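Local coordinates for protein alpha-L-rhamnosidase (Aspergillus terreus, PDB 6GSZ) that probably hydrolyses terminal non-reducing alpha-L-rhamnose residues from alpha-L-rhamnosides, as a calcium-binding, N-glycosylated glycosidase, at residues 522-527 with 576-581; 595-601 with 652-658. All coordinates share one frame; numbering follows the deposited sequence.

Interaction 1: residues 522-527 with 576-581; sequences TPTSIW and FQWADW. With BGC (beta-D-glucopyranose), chain B.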
# COMPACT_ATOMS: atom_id res chain seq x y z
N THR A 522 -22.01 7.80 -9.92
CA THR A 522 -21.75 8.68 -11.04
C THR A 522 -20.30 9.16 -11.03
O THR A 522 -19.65 9.17 -9.99
CB THR A 522 -22.76 9.83 -11.07
OG1 THR A 522 -22.72 10.57 -9.85
CG2 THR A 522 -24.16 9.31 -11.32
N PRO A 523 -19.73 9.54 -12.20
CA PRO A 523 -18.30 9.88 -12.28
C PRO A 523 -17.95 11.12 -11.44
O PRO A 523 -18.67 12.12 -11.46
CB PRO A 523 -18.11 10.19 -13.76
CG PRO A 523 -19.26 9.48 -14.46
CD PRO A 523 -20.41 9.57 -13.51
N THR A 524 -16.81 11.06 -10.73
CA THR A 524 -16.37 12.19 -9.88
C THR A 524 -14.91 12.55 -10.19
O THR A 524 -14.07 11.70 -10.51
CB THR A 524 -16.51 11.87 -8.39
OG1 THR A 524 -15.72 10.73 -8.00
CG2 THR A 524 -17.96 11.66 -8.03
N SER A 525 -14.62 13.83 -9.99
CA SER A 525 -13.25 14.34 -10.05
C SER A 525 -12.48 13.85 -8.83
O SER A 525 -13.09 13.51 -7.81
CB SER A 525 -13.24 15.84 -10.09
OG SER A 525 -13.63 16.37 -8.84
N ILE A 526 -11.15 13.75 -8.96
CA ILE A 526 -10.16 13.39 -7.92
C ILE A 526 -10.20 11.87 -7.66
O ILE A 526 -9.19 11.23 -7.79
CB ILE A 526 -10.29 14.21 -6.62
CG1 ILE A 526 -10.37 15.72 -6.92
CG2 ILE A 526 -9.13 13.88 -5.69
CD1 ILE A 526 -10.71 16.54 -5.72
N TRP A 527 -11.36 11.38 -7.23
CA TRP A 527 -11.65 9.95 -7.05
C TRP A 527 -11.56 9.28 -8.43
O TRP A 527 -10.66 8.47 -8.62
CB TRP A 527 -13.02 9.81 -6.37
CG TRP A 527 -12.93 9.96 -4.88
CD1 TRP A 527 -13.03 8.96 -3.96
CD2 TRP A 527 -12.71 11.16 -4.11
NE1 TRP A 527 -12.86 9.44 -2.70
CE2 TRP A 527 -12.64 10.79 -2.75
CE3 TRP A 527 -12.53 12.51 -4.42
CZ2 TRP A 527 -12.43 11.70 -1.72
CZ3 TRP A 527 -12.31 13.42 -3.39
CH2 TRP A 527 -12.26 13.02 -2.06
N PHE A 576 -23.00 14.86 -8.87
CA PHE A 576 -22.44 14.66 -7.56
C PHE A 576 -20.92 14.81 -7.62
O PHE A 576 -20.27 14.22 -8.53
CB PHE A 576 -22.85 13.28 -7.03
CG PHE A 576 -22.15 12.97 -5.73
CD1 PHE A 576 -22.55 13.57 -4.55
CD2 PHE A 576 -20.99 12.22 -5.72
CE1 PHE A 576 -21.86 13.36 -3.37
CE2 PHE A 576 -20.29 12.02 -4.54
CZ PHE A 576 -20.71 12.59 -3.37
N GLN A 577 -20.35 15.45 -6.60
CA GLN A 577 -18.92 15.55 -6.47
C GLN A 577 -18.49 15.48 -4.99
O GLN A 577 -19.15 16.07 -4.12
CB GLN A 577 -18.36 16.83 -7.09
CG GLN A 577 -18.58 16.96 -8.59
CD GLN A 577 -17.81 15.96 -9.42
OE1 GLN A 577 -16.80 15.39 -8.97
NE2 GLN A 577 -18.25 15.81 -10.68
N TRP A 578 -17.42 14.70 -4.71
CA TRP A 578 -16.73 14.73 -3.43
C TRP A 578 -15.93 16.03 -3.26
O TRP A 578 -15.99 16.71 -2.19
CB TRP A 578 -15.76 13.54 -3.30
CG TRP A 578 -16.39 12.18 -3.47
CD1 TRP A 578 -16.28 11.33 -4.54
CD2 TRP A 578 -17.26 11.53 -2.52
NE1 TRP A 578 -17.05 10.22 -4.32
CE2 TRP A 578 -17.61 10.30 -3.09
CE3 TRP A 578 -17.73 11.86 -1.26
CZ2 TRP A 578 -18.44 9.39 -2.43
CZ3 TRP A 578 -18.56 10.97 -0.61
CH2 TRP A 578 -18.89 9.75 -1.18
N ALA A 579 -15.19 16.38 -4.32
CA ALA A 579 -14.37 17.63 -4.42
C ALA A 579 -13.54 17.81 -3.14
O ALA A 579 -12.82 16.89 -2.76
CB ALA A 579 -15.25 18.81 -4.77
N ASP A 580 -13.52 19.02 -2.54
CA ASP A 580 -12.62 19.28 -1.42
C ASP A 580 -13.19 18.75 -0.11
O ASP A 580 -13.42 19.51 0.85
CB ASP A 580 -12.20 20.75 -1.33
CG ASP A 580 -10.91 20.95 -0.54
OD1 ASP A 580 -10.04 20.02 -0.51
OD2 ASP A 580 -10.76 22.06 0.05
N TRP A 581 -13.29 17.43 -0.05
CA TRP A 581 -13.83 16.67 1.07
C TRP A 581 -13.07 17.00 2.36
O TRP A 581 -11.86 17.01 2.36
CB TRP A 581 -13.69 15.19 0.68
CG TRP A 581 -14.29 14.19 1.61
CD1 TRP A 581 -13.59 13.35 2.45
CD2 TRP A 581 -15.68 13.89 1.80
NE1 TRP A 581 -14.47 12.55 3.13
CE2 TRP A 581 -15.74 12.86 2.75
CE3 TRP A 581 -16.87 14.38 1.23
CZ2 TRP A 581 -16.96 12.29 3.14
CZ3 TRP A 581 -18.07 13.84 1.65
CH2 TRP A 581 -18.10 12.80 2.58
C2 BGC B . -12.65 8.07 2.33
C3 BGC B . -13.12 9.15 1.40
C4 BGC B . -14.57 9.13 0.98
C5 BGC B . -15.31 8.98 2.22
C6 BGC B . -16.77 9.01 1.81
C1 BGC B . -13.63 7.93 3.48
O1 BGC B . -13.09 7.01 4.41
O2 BGC B . -11.53 8.51 3.06
O3 BGC B . -12.50 8.96 0.24
O4 BGC B . -15.05 10.25 0.20
O5 BGC B . -14.97 7.81 3.02
O6 BGC B . -17.56 8.73 2.97
O HOH W 1 -21.08 12.46 -10.34
O HOH W 2 -24.61 12.57 -9.96
O HOH W 3 -15.32 14.78 -6.71
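Trp527, Trp578 and Trp581 form part of the wall of the pocket that holds beta-D-glucopyranose, and two loops of the six-hairpin glycosidase domain meet here and supply these three residues. Trp578 CB sits over one face of the Trp527 six-membered ring, 3.6 Å from its centroid, a CH-pi contact; the five-membered rings of the two indoles lie close but inclined, planes at 35°. BGC O4 lies over one face of the Trp578 indole, toward its rim, 3.5 Å from CE3. Trp581 also has O4 over a face, and its CZ2 is 3.5 Å from BGC C6. Trp527 NE1 donates to BGC O3 at 3.0 Å; the sugar is also hydrogen-bonded to Asp460, Asp473 and His761. Flat indoles suit the place by packing against O4 and C6, while Trp527 adds an N-H. Trp578 meets Tyr511 edge-to-face. Behind them, Gln577 bends at chi2 (-68°) and brings OE1 to Ser525 N, 2.9 Å away, a nearly straight bond (164°) on an in-plane lone pair. A water donates to Gln577 OE1 and Ser525 O while accepting from Ala579 N, bridging the loops. Outward, Ser525 OG is hydrogen-bonded to Ser602 OG, and Ile526 and Ala579 pack on Val601, all on helix 598-619.

Interaction 2: residues 595-601 with 652-658; sequences TTNKYLV and ANETQTG. With NAG (2-acetamido-2-deoxy-beta-D-glucopyranose), chain E.
Asn653 reaches Asn597 through its side-chain oxygen: Asn597 N donates to Asn653 OD1 at 2.8 Å, nearly straight (169°) but arriving 45° above the carbonyl plane. Asn653 ND2 is covalently bound to C1 of an N-acetylglucosamine; Asn653, Glu654 and Thr655 form the Asn-X-Thr sequon. Next to it Thr655 OG1 donates to Thr596 OG1 at 2.7 Å. Thr655 places its hydroxyl between its backbone N and carbonyl carbon (chi1 61°), from where the same oxygen accepts from Gly658 N at 2.9 Å and so N-caps helix 656-664; the sequon threonine is thus also the cap. Asn597 does likewise for helix 598-619, its OD1 taking Tyr599 N and, in the carbonyl plane, Leu600 N at 3.1 Å. Threonine and asparagine suit these caps because a short side chain can accept from amides of the first turn. Apolar groups fill in around the polar pairs: Leu600 CD1 lies 4.2 Å from Ala652 CB, and Thr596 CG2 rests 3.8 Å from Gly658 CA. Farther out, Trp644 of helix 623-644 packs on Asn597, Leu600 and Ala652, and Thr595 OG1 is hydrogen-bonded to Asp583 OD2. The Asn653 amide therefore has two tasks: nitrogen carries the glycan while oxygen holds the start of the other helix, which probably restricts rotation of the glycosylated side chain.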
# COMPACT_ATOMS: atom_id res chain seq x y z
N THR A 595 -15.91 25.10 1.48
CA THR A 595 -15.87 26.54 1.21
C THR A 595 -15.47 26.85 -0.24
O THR A 595 -15.49 28.02 -0.66
CB THR A 595 -14.94 27.29 2.18
OG1 THR A 595 -13.61 26.79 1.99
CG2 THR A 595 -15.36 27.15 3.63
N THR A 596 -15.05 25.84 -0.99
CA THR A 596 -14.70 25.99 -2.40
C THR A 596 -15.73 25.26 -3.26
O THR A 596 -16.07 24.11 -2.97
CB THR A 596 -13.30 25.40 -2.68
OG1 THR A 596 -12.38 25.91 -1.71
CG2 THR A 596 -12.80 25.75 -4.07
N ASN A 597 -16.21 25.91 -4.30
CA ASN A 597 -17.21 25.35 -5.22
C ASN A 597 -16.73 23.99 -5.77
O ASN A 597 -15.58 23.85 -6.24
CB ASN A 597 -17.54 26.34 -6.33
CG ASN A 597 -18.57 25.83 -7.30
OD1 ASN A 597 -18.26 25.03 -8.18
ND2 ASN A 597 -19.80 26.26 -7.09
N LYS A 598 -17.63 23.00 -5.75
CA LYS A 598 -17.29 21.63 -6.14
C LYS A 598 -16.89 21.54 -7.61
O LYS A 598 -16.10 20.66 -7.97
CB LYS A 598 -18.46 20.67 -5.85
CG LYS A 598 -18.75 20.46 -4.39
CD LYS A 598 -19.96 19.59 -4.16
CE LYS A 598 -20.07 19.19 -2.72
NZ LYS A 598 -20.85 17.96 -2.55
N TYR A 599 -17.46 22.40 -8.46
CA TYR A 599 -17.19 22.39 -9.90
C TYR A 599 -15.91 23.16 -10.23
O TYR A 599 -15.23 22.78 -11.20
CB TYR A 599 -18.44 22.84 -10.69
CG TYR A 599 -19.61 21.97 -10.36
CD1 TYR A 599 -19.65 20.63 -10.71
CD2 TYR A 599 -20.63 22.45 -9.57
CE1 TYR A 599 -20.68 19.79 -10.31
CE2 TYR A 599 -21.68 21.64 -9.18
CZ TYR A 599 -21.69 20.30 -9.53
OH TYR A 599 -22.70 19.50 -9.10
N LEU A 600 -15.58 24.20 -9.46
CA LEU A 600 -14.27 24.85 -9.63
C LEU A 600 -13.19 23.80 -9.36
O LEU A 600 -12.25 23.59 -10.15
CB LEU A 600 -14.16 26.01 -8.65
CG LEU A 600 -12.91 26.90 -8.70
CD1 LEU A 600 -13.23 28.19 -7.95
CD2 LEU A 600 -11.71 26.21 -8.06
N VAL A 601 -13.37 23.05 -8.25
CA VAL A 601 -12.43 21.99 -7.89
C VAL A 601 -12.37 20.92 -8.99
O VAL A 601 -11.29 20.50 -9.43
CB VAL A 601 -12.77 21.36 -6.52
CG1 VAL A 601 -11.95 20.12 -6.22
CG2 VAL A 601 -12.57 22.36 -5.39
N ALA A 652 -13.26 32.70 -8.07
CA ALA A 652 -14.65 32.73 -7.62
C ALA A 652 -14.72 32.50 -6.10
O ALA A 652 -15.52 33.14 -5.40
CB ALA A 652 -15.47 31.71 -8.38
N ASN A 653 -13.88 31.60 -5.59
CA ASN A 653 -13.69 31.39 -4.14
C ASN A 653 -12.22 31.60 -3.79
O ASN A 653 -11.36 30.82 -4.18
CB ASN A 653 -14.16 29.99 -3.71
CG ASN A 653 -15.50 29.62 -4.27
OD1 ASN A 653 -15.62 28.60 -4.91
ND2 ASN A 653 -16.51 30.46 -4.04
N GLU A 654 -11.95 32.65 -3.02
CA GLU A 654 -10.59 32.97 -2.57
C GLU A 654 -10.30 32.24 -1.25
O GLU A 654 -10.30 32.80 -0.17
CB GLU A 654 -10.43 34.48 -2.44
CG GLU A 654 -10.35 35.22 -3.77
CD GLU A 654 -8.94 35.37 -4.34
OE1 GLU A 654 -8.06 35.76 -3.57
OE2 GLU A 654 -8.73 35.02 -5.55
N THR A 655 -10.08 30.94 -1.39
CA THR A 655 -9.83 29.99 -0.33
C THR A 655 -8.50 29.30 -0.59
O THR A 655 -7.91 29.43 -1.68
CB THR A 655 -10.93 28.93 -0.30
OG1 THR A 655 -10.94 28.23 -1.55
CG2 THR A 655 -12.29 29.54 -0.03
N GLN A 656 -7.98 28.61 0.41
CA GLN A 656 -6.73 27.92 0.24
C GLN A 656 -6.80 26.98 -0.96
O GLN A 656 -5.89 26.97 -1.79
CB GLN A 656 -6.30 27.23 1.52
CG GLN A 656 -5.90 28.20 2.61
CD GLN A 656 -5.36 27.52 3.84
OE1 GLN A 656 -4.81 26.41 3.78
NE2 GLN A 656 -5.55 28.19 4.99
N THR A 657 -7.85 26.14 -1.03
CA THR A 657 -7.96 25.22 -2.17
C THR A 657 -8.27 25.96 -3.49
O THR A 657 -7.72 25.61 -4.55
CB THR A 657 -9.01 24.14 -1.90
OG1 THR A 657 -8.51 23.38 -0.80
CG2 THR A 657 -9.28 23.25 -3.08
N GLY A 658 -9.16 26.95 -3.42
CA GLY A 658 -9.56 27.69 -4.61
C GLY A 658 -8.42 28.43 -5.31
O GLY A 658 -8.45 28.53 -6.55
C1 NAG E . -17.84 30.21 -4.57
C2 NAG E . -18.93 30.60 -3.61
C3 NAG E . -20.31 30.44 -4.26
C4 NAG E . -20.42 31.07 -5.65
C5 NAG E . -19.26 30.53 -6.51
C6 NAG E . -19.26 31.04 -7.96
C7 NAG E . -18.92 28.37 -2.48
C8 NAG E . -18.81 27.68 -1.18
N2 NAG E . -18.80 29.74 -2.44
O3 NAG E . -21.24 30.99 -3.37
O4 NAG E . -21.58 30.52 -6.26
O5 NAG E . -18.04 30.83 -5.86
O6 NAG E . -19.20 32.47 -7.94
O7 NAG E . -19.12 27.65 -3.48

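Overall arrangement
From the N terminus, the chain first passes 522-527, runs through helices 530-542 and 545-562, and returns at 576-581, where interaction 1 closes a loop with 48 residues between its ends. It soon enters helix 598-619 by way of 595-601, passes helix 623-644, and comes back at 652-658, where interaction 2 closes a second loop of 50 intervening residues. The two loops follow in series, neither nesting nor crossing. Their centres lie about 14 Å apart, and they touch: Asp580 OD2 is probably hydrogen-bonded to Thr657 OG1, and Gln577 O to Lys598 NZ. Within one glycosidase domain, the sugar pocket is thus connected to two helix starts beside an N-linked glycan.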